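Local coordinates for DUF4276 family protein (Pyrococcus horikoshii, PDB 2P62), which is of unknown function but belongs to a family of the Toprim-like clan and forms a two-chain assembly, at residues L141-V146 / L159-G164; E151-L156 / D188-L193. All coordinates share one frame; numbering follows the deposited sequence.

Interaction 1 (L141-V146 / L159-G164); sequences LNEPFV and LAKLDG
Lys161 reaches out from the last turn of helix 152-162 and extends its side chain toward the loop 141-146, touching three consecutive residues with CG to NZ. Its CG lies anti to the backbone N (chi1 -175°) and the chain stays extended beyond it, which carries the ammonium group clear of the helix to the loop backbone. There NZ donates a hydrogen bond to Asn142 O at 2.9 Å. The approach is steep: the C=O...N angle is 106° and the donor stands 52° above the carbonyl plane, so the bond does not use a lone-pair direction.

Glu143 comes at the lysine from the opposite direction. Its chain is bent at chi2, and this brings OE1 over the aliphatic part of the lysine, with Lys161 CE 3.4 Å away. The charge pairing itself is a long salt bridge, 3.8 Å from Glu143 OE1 to Lys161 NZ, so the carboxylate sits alongside the methylenes more closely than it meets the ammonium nitrogen. From the buried side Leu141 crosses the lysine at a slant and lays CD2 against Lys161 CD at 4.0 Å. Asn142 adds its CB, 3.6 Å from Lys161 NZ.

The lysine thus has one apolar neighbour, one carbonyl and one carboxylate, in a contact that passes from buried at Leu141 to exposed at Asn142. Asn142 is the centre of an inverse gamma turn, and a type I beta turn from Glu143 to Val146 follows directly. On the other segment, helix 152-162 finishes in a Schellman motif at Gly164, whose phi is positive. Lys161 thus ties a turn-rich connection to the last turn of the helix that follows it in the chain.

Interaction 2 (E151-L156 / D188-L193); sequences ELELSL and DVMHIL
Two bends in Met190, at chi2 (67°) and chi3 (-82°), curl its thioether so that SD and CE both come to rest against helix 152-162. On the facing helix Glu153 sends CG anti to its carbonyl carbon and then bends at chi2 (76°), leaving its CB and CG methylenes beside the sulfur while the carboxylate lies farther on.

Leu156 meets the methionine with the base of its side chain. Its CB is 3.4 Å from Met190 SD and 3.5 Å from Met190 CE, so both ends of the S-CH3 bond lean on one methylene. Leu156 CG is somewhat farther, 3.9 Å from Met190 SD. Glu153 touches one helical turn earlier, its CG 4.0 Å from Met190 SD. Both Leu156 and Glu153 cross the methionine at about a right angle, and the sulfur is their common point of contact. The backbones approach most closely at Glu153 and Met190, whose CA atoms are 7.0 Å apart.

Tyr208 of helix 204-218 packs on both Leu156 and Met190, and Phe16 of helix 11-23 also touches Leu156. The polar end of Glu153 is occupied by a salt bridge from OE1 to Lys187, one turn before Met190 on helix 186-196. Farther round that helix, His191 meets His191 of the second subunit, so the helix serves the dimer contact as well.

No hydrogen bond joins 151-156 to 188-193. Cohesion between them comes from dispersion between a flexible, polarisable thioether and aliphatic carbon, with the buried glutamate contributing its methylenes here while Lys187 probably helps to offset the cost of burying its charge.

How the interactions relate
Interactions 1 and 2 use opposite ends of helix 152-162: its last turn takes up the preceding loop in interaction 1, and its first turns pack on helix 186-196 in interaction 2. Their centres lie 9 Å apart, and the segments alternate along the chain. They touch directly in two places, Leu141 CB against Leu154 CD1 at 3.6 Å and Val146 CG2 against Val189 CG2 at 3.7 Å. The loop 141-146 therefore packs on both helices, giving the two contacts a shared apolar border. Interaction 1 is partly open and polar, whereas interaction 2 is buried; the centre of interaction 2 is about 14 Å from the centre of the chain, that of interaction 1 about 20 Å.

Interaction 1 (L141-V146 / L159-G164)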
loop_
_atom_site.group_PDB
_atom_site.type_symbol
_atom_site.label_atom_id
_atom_site.label_comp_id
_atom_site.label_asym_id
_atom_site.label_seq_id
_atom_site.Cartn_x
_atom_site.Cartn_y
_atom_site.Cartn_z
ATOM N N LEU A 141 12.531 -19.320 -12.985
ATOM C CA LEU A 141 13.475 -18.319 -12.518
ATOM C C LEU A 141 14.650 -19.111 -11.969
ATOM O O LEU A 141 14.560 -19.719 -10.905
ATOM C CB LEU A 141 12.810 -17.478 -11.427
ATOM C CG LEU A 141 13.452 -16.218 -10.850
ATOM C CD1 LEU A 141 14.347 -16.605 -9.722
ATOM C CD2 LEU A 141 14.184 -15.430 -11.929
ATOM N N ASN A 142 15.753 -19.127 -12.698
ATOM C CA ASN A 142 16.891 -19.905 -12.245
ATOM C C ASN A 142 17.819 -19.212 -11.261
ATOM O O ASN A 142 18.901 -18.760 -11.629
ATOM C CB ASN A 142 17.672 -20.419 -13.452
ATOM C CG ASN A 142 16.965 -21.571 -14.141
ATOM O OD1 ASN A 142 16.753 -22.627 -13.535
ATOM N ND2 ASN A 142 16.583 -21.375 -15.404
ATOM N N GLU A 143 17.382 -19.140 -10.003
ATOM C CA GLU A 143 18.162 -18.529 -8.924
ATOM C C GLU A 143 18.277 -19.541 -7.772
ATOM O O GLU A 143 17.277 -19.931 -7.166
ATOM C CB GLU A 143 17.495 -17.228 -8.456
ATOM C CG GLU A 143 17.509 -16.110 -9.506
ATOM C CD GLU A 143 18.909 -15.571 -9.781
ATOM O OE1 GLU A 143 19.090 -14.839 -10.785
ATOM O OE2 GLU A 143 19.828 -15.875 -8.984
ATOM N N PRO A 144 19.506 -19.979 -7.458
ATOM C CA PRO A 144 19.744 -20.956 -6.386
ATOM C C PRO A 144 19.171 -20.618 -5.013
ATOM O O PRO A 144 18.931 -21.511 -4.194
ATOM C CB PRO A 144 21.269 -21.094 -6.368
ATOM C CG PRO A 144 21.746 -19.754 -6.862
ATOM C CD PRO A 144 20.778 -19.455 -7.988
ATOM N N PHE A 145 18.929 -19.339 -4.761
ATOM C CA PHE A 145 18.401 -18.941 -3.464
ATOM C C PHE A 145 16.939 -18.510 -3.473
ATOM O O PHE A 145 16.430 -18.002 -2.473
ATOM C CB PHE A 145 19.289 -17.842 -2.881
ATOM C CG PHE A 145 20.668 -18.320 -2.533
ATOM C CD1 PHE A 145 20.851 -19.253 -1.517
ATOM C CD2 PHE A 145 21.779 -17.885 -3.251
ATOM C CE1 PHE A 145 22.118 -19.751 -1.220
ATOM C CE2 PHE A 145 23.054 -18.378 -2.963
ATOM C CZ PHE A 145 23.221 -19.315 -1.943
ATOM N N VAL A 146 16.257 -18.746 -4.591
ATOM C CA VAL A 146 14.853 -18.372 -4.719
ATOM C C VAL A 146 13.955 -19.567 -5.040
ATOM O O VAL A 146 14.211 -20.310 -5.981
ATOM C CB VAL A 146 14.667 -17.299 -5.818
ATOM C CG1 VAL A 146 13.216 -16.837 -5.852
ATOM C CG2 VAL A 146 15.602 -16.117 -5.564
ATOM N N LEU A 159 12.272 -10.236 -14.461
ATOM C CA LEU A 159 12.553 -8.957 -15.087
ATOM C C LEU A 159 13.770 -8.355 -14.378
ATOM O O LEU A 159 14.651 -7.785 -15.020
ATOM C CB LEU A 159 11.347 -8.021 -14.954
ATOM C CG LEU A 159 11.522 -6.597 -15.505
ATOM C CD1 LEU A 159 11.849 -6.646 -16.983
ATOM C CD2 LEU A 159 10.251 -5.797 -15.271
ATOM N N ALA A 160 13.818 -8.494 -13.054
ATOM C CA ALA A 160 14.934 -7.971 -12.272
ATOM C C ALA A 160 16.217 -8.654 -12.727
ATOM O O ALA A 160 17.267 -8.021 -12.847
ATOM C CB ALA A 160 14.702 -8.212 -10.777
ATOM N N LYS A 161 16.122 -9.951 -12.979
ATOM C CA LYS A 161 17.265 -10.722 -13.446
ATOM C C LYS A 161 17.779 -10.161 -14.775
ATOM O O LYS A 161 18.944 -9.789 -14.888
ATOM C CB LYS A 161 16.870 -12.192 -13.610
ATOM C CG LYS A 161 18.020 -13.114 -13.987
ATOM C CD LYS A 161 17.588 -14.565 -13.863
ATOM C CE LYS A 161 18.732 -15.525 -14.130
ATOM N NZ LYS A 161 18.319 -16.931 -13.866
ATOM N N LEU A 162 16.911 -10.087 -15.778
ATOM C CA LEU A 162 17.318 -9.568 -17.081
ATOM C C LEU A 162 17.954 -8.197 -16.971
ATOM O O LEU A 162 18.862 -7.858 -17.733
ATOM C CB LEU A 162 16.121 -9.479 -18.023
ATOM C CG LEU A 162 15.364 -10.789 -18.267
ATOM C CD1 LEU A 162 14.368 -10.584 -19.412
ATOM C CD2 LEU A 162 16.340 -11.898 -18.609
ATOM N N ASP A 163 17.470 -7.418 -16.009
ATOM C CA ASP A 163 17.958 -6.065 -15.772
ATOM C C ASP A 163 19.312 -6.100 -15.051
ATOM O O ASP A 163 19.926 -5.060 -14.812
ATOM C CB ASP A 163 16.927 -5.304 -14.933
ATOM C CG ASP A 163 17.091 -3.796 -15.011
ATOM O OD1 ASP A 163 16.459 -3.106 -14.201
ATOM O OD2 ASP A 163 17.833 -3.291 -15.876
ATOM N N GLY A 164 19.770 -7.300 -14.701
ATOM C CA GLY A 164 21.044 -7.436 -14.016
ATOM C C GLY A 164 21.025 -7.116 -12.527
ATOM O O GLY A 164 22.076 -7.101 -11.878
#

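Interaction 2 (E151-L156 / D188-L193)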
loop_
_atom_site.group_PDB
_atom_site.type_symbol
_atom_site.label_atom_id
_atom_site.label_comp_id
_atom_site.label_asym_id
_atom_site.label_seq_id
_atom_site.Cartn_x
_atom_site.Cartn_y
_atom_site.Cartn_z
ATOM N N GLU A 151 4.053 -17.160 -9.801
ATOM C CA GLU A 151 3.148 -16.073 -9.465
ATOM C C GLU A 151 3.685 -14.765 -10.013
ATOM O O GLU A 151 4.788 -14.718 -10.553
ATOM C CB GLU A 151 2.981 -15.987 -7.942
ATOM C CG GLU A 151 4.280 -15.908 -7.147
ATOM C CD GLU A 151 4.041 -15.939 -5.645
ATOM O OE1 GLU A 151 3.273 -16.809 -5.178
ATOM O OE2 GLU A 151 4.633 -15.112 -4.920
ATOM N N LEU A 152 2.896 -13.708 -9.878
ATOM C CA LEU A 152 3.276 -12.387 -10.370
ATOM C C LEU A 152 4.692 -11.979 -9.970
ATOM O O LEU A 152 5.434 -11.418 -10.774
ATOM C CB LEU A 152 2.275 -11.348 -9.858
ATOM C CG LEU A 152 2.215 -9.922 -10.428
ATOM C CD1 LEU A 152 2.754 -8.963 -9.397
ATOM C CD2 LEU A 152 2.955 -9.809 -11.757
ATOM N N GLU A 153 5.075 -12.282 -8.737
ATOM C CA GLU A 153 6.392 -11.901 -8.266
ATOM C C GLU A 153 7.529 -12.657 -8.962
ATOM O O GLU A 153 8.611 -12.104 -9.165
ATOM C CB GLU A 153 6.456 -12.073 -6.750
ATOM C CG GLU A 153 5.619 -11.041 -5.982
ATOM C CD GLU A 153 4.106 -11.301 -5.993
ATOM O OE1 GLU A 153 3.382 -10.487 -5.366
ATOM O OE2 GLU A 153 3.638 -12.299 -6.604
ATOM N N LEU A 154 7.273 -13.910 -9.339
ATOM C CA LEU A 154 8.271 -14.718 -10.028
ATOM C C LEU A 154 8.619 -14.052 -11.363
ATOM O O LEU A 154 9.781 -13.985 -11.752
ATOM C CB LEU A 154 7.752 -16.143 -10.266
ATOM C CG LEU A 154 8.860 -17.153 -10.623
ATOM C CD1 LEU A 154 9.782 -17.286 -9.425
ATOM C CD2 LEU A 154 8.277 -18.512 -11.002
ATOM N N SER A 155 7.610 -13.550 -12.059
ATOM C CA SER A 155 7.842 -12.863 -13.324
ATOM C C SER A 155 8.605 -11.565 -13.064
ATOM O O SER A 155 9.507 -11.211 -13.822
ATOM C CB SER A 155 6.514 -12.543 -14.008
ATOM O OG SER A 155 5.777 -13.721 -14.271
ATOM N N LEU A 156 8.225 -10.851 -12.004
ATOM C CA LEU A 156 8.883 -9.596 -11.625
ATOM C C LEU A 156 10.340 -9.888 -11.282
ATOM O O LEU A 156 11.232 -9.105 -11.589
ATOM C CB LEU A 156 8.189 -8.963 -10.406
ATOM C CG LEU A 156 7.151 -7.835 -10.582
ATOM C CD1 LEU A 156 7.839 -6.592 -11.152
ATOM C CD2 LEU A 156 6.033 -8.278 -11.488
ATOM N N ASP A 188 9.996 -12.253 -1.409
ATOM C CA ASP A 188 11.118 -11.776 -0.609
ATOM C C ASP A 188 12.026 -10.957 -1.537
ATOM O O ASP A 188 12.498 -9.880 -1.173
ATOM C CB ASP A 188 11.909 -12.955 -0.018
ATOM C CG ASP A 188 11.253 -13.560 1.226
ATOM O OD1 ASP A 188 11.619 -14.705 1.582
ATOM O OD2 ASP A 188 10.394 -12.900 1.858
ATOM N N VAL A 189 12.254 -11.468 -2.745
ATOM C CA VAL A 189 13.112 -10.794 -3.717
ATOM C C VAL A 189 12.562 -9.413 -4.050
ATOM O O VAL A 189 13.304 -8.471 -4.344
ATOM C CB VAL A 189 13.228 -11.615 -5.035
ATOM C CG1 VAL A 189 14.092 -10.864 -6.045
ATOM C CG2 VAL A 189 13.834 -12.987 -4.752
ATOM N N MET A 190 11.246 -9.298 -4.004
ATOM C CA MET A 190 10.614 -8.035 -4.313
ATOM C C MET A 190 11.091 -6.971 -3.325
ATOM O O MET A 190 11.249 -5.808 -3.680
ATOM C CB MET A 190 9.102 -8.209 -4.256
ATOM C CG MET A 190 8.382 -7.721 -5.491
ATOM S SD MET A 190 8.635 -8.602 -7.023
ATOM C CE MET A 190 10.084 -7.979 -7.591
ATOM N N HIS A 191 11.339 -7.373 -2.085
ATOM C CA HIS A 191 11.812 -6.428 -1.091
ATOM C C HIS A 191 13.276 -6.073 -1.290
ATOM O O HIS A 191 13.707 -4.990 -0.899
ATOM C CB HIS A 191 11.573 -6.967 0.315
ATOM C CG HIS A 191 10.140 -6.907 0.728
ATOM N ND1 HIS A 191 9.307 -8.004 0.693
ATOM C CD2 HIS A 191 9.371 -5.861 1.110
ATOM C CE1 HIS A 191 8.085 -7.637 1.035
ATOM N NE2 HIS A 191 8.096 -6.340 1.292
ATOM N N ILE A 192 14.040 -6.978 -1.894
ATOM C CA ILE A 192 15.441 -6.704 -2.160
ATOM C C ILE A 192 15.447 -5.683 -3.282
ATOM O O ILE A 192 16.285 -4.780 -3.311
ATOM C CB ILE A 192 16.184 -7.964 -2.622
ATOM C CG1 ILE A 192 16.204 -8.984 -1.488
ATOM C CG2 ILE A 192 17.597 -7.604 -3.084
ATOM C CD1 ILE A 192 16.940 -10.240 -1.824
ATOM N N LEU A 193 14.495 -5.832 -4.202
ATOM C CA LEU A 193 14.356 -4.911 -5.326
ATOM C C LEU A 193 14.065 -3.494 -4.812
ATOM O O LEU A 193 14.558 -2.523 -5.375
ATOM C CB LEU A 193 13.224 -5.362 -6.265
ATOM C CG LEU A 193 12.927 -4.458 -7.476
ATOM C CD1 LEU A 193 14.121 -4.456 -8.422
ATOM C CD2 LEU A 193 11.687 -4.951 -8.218
#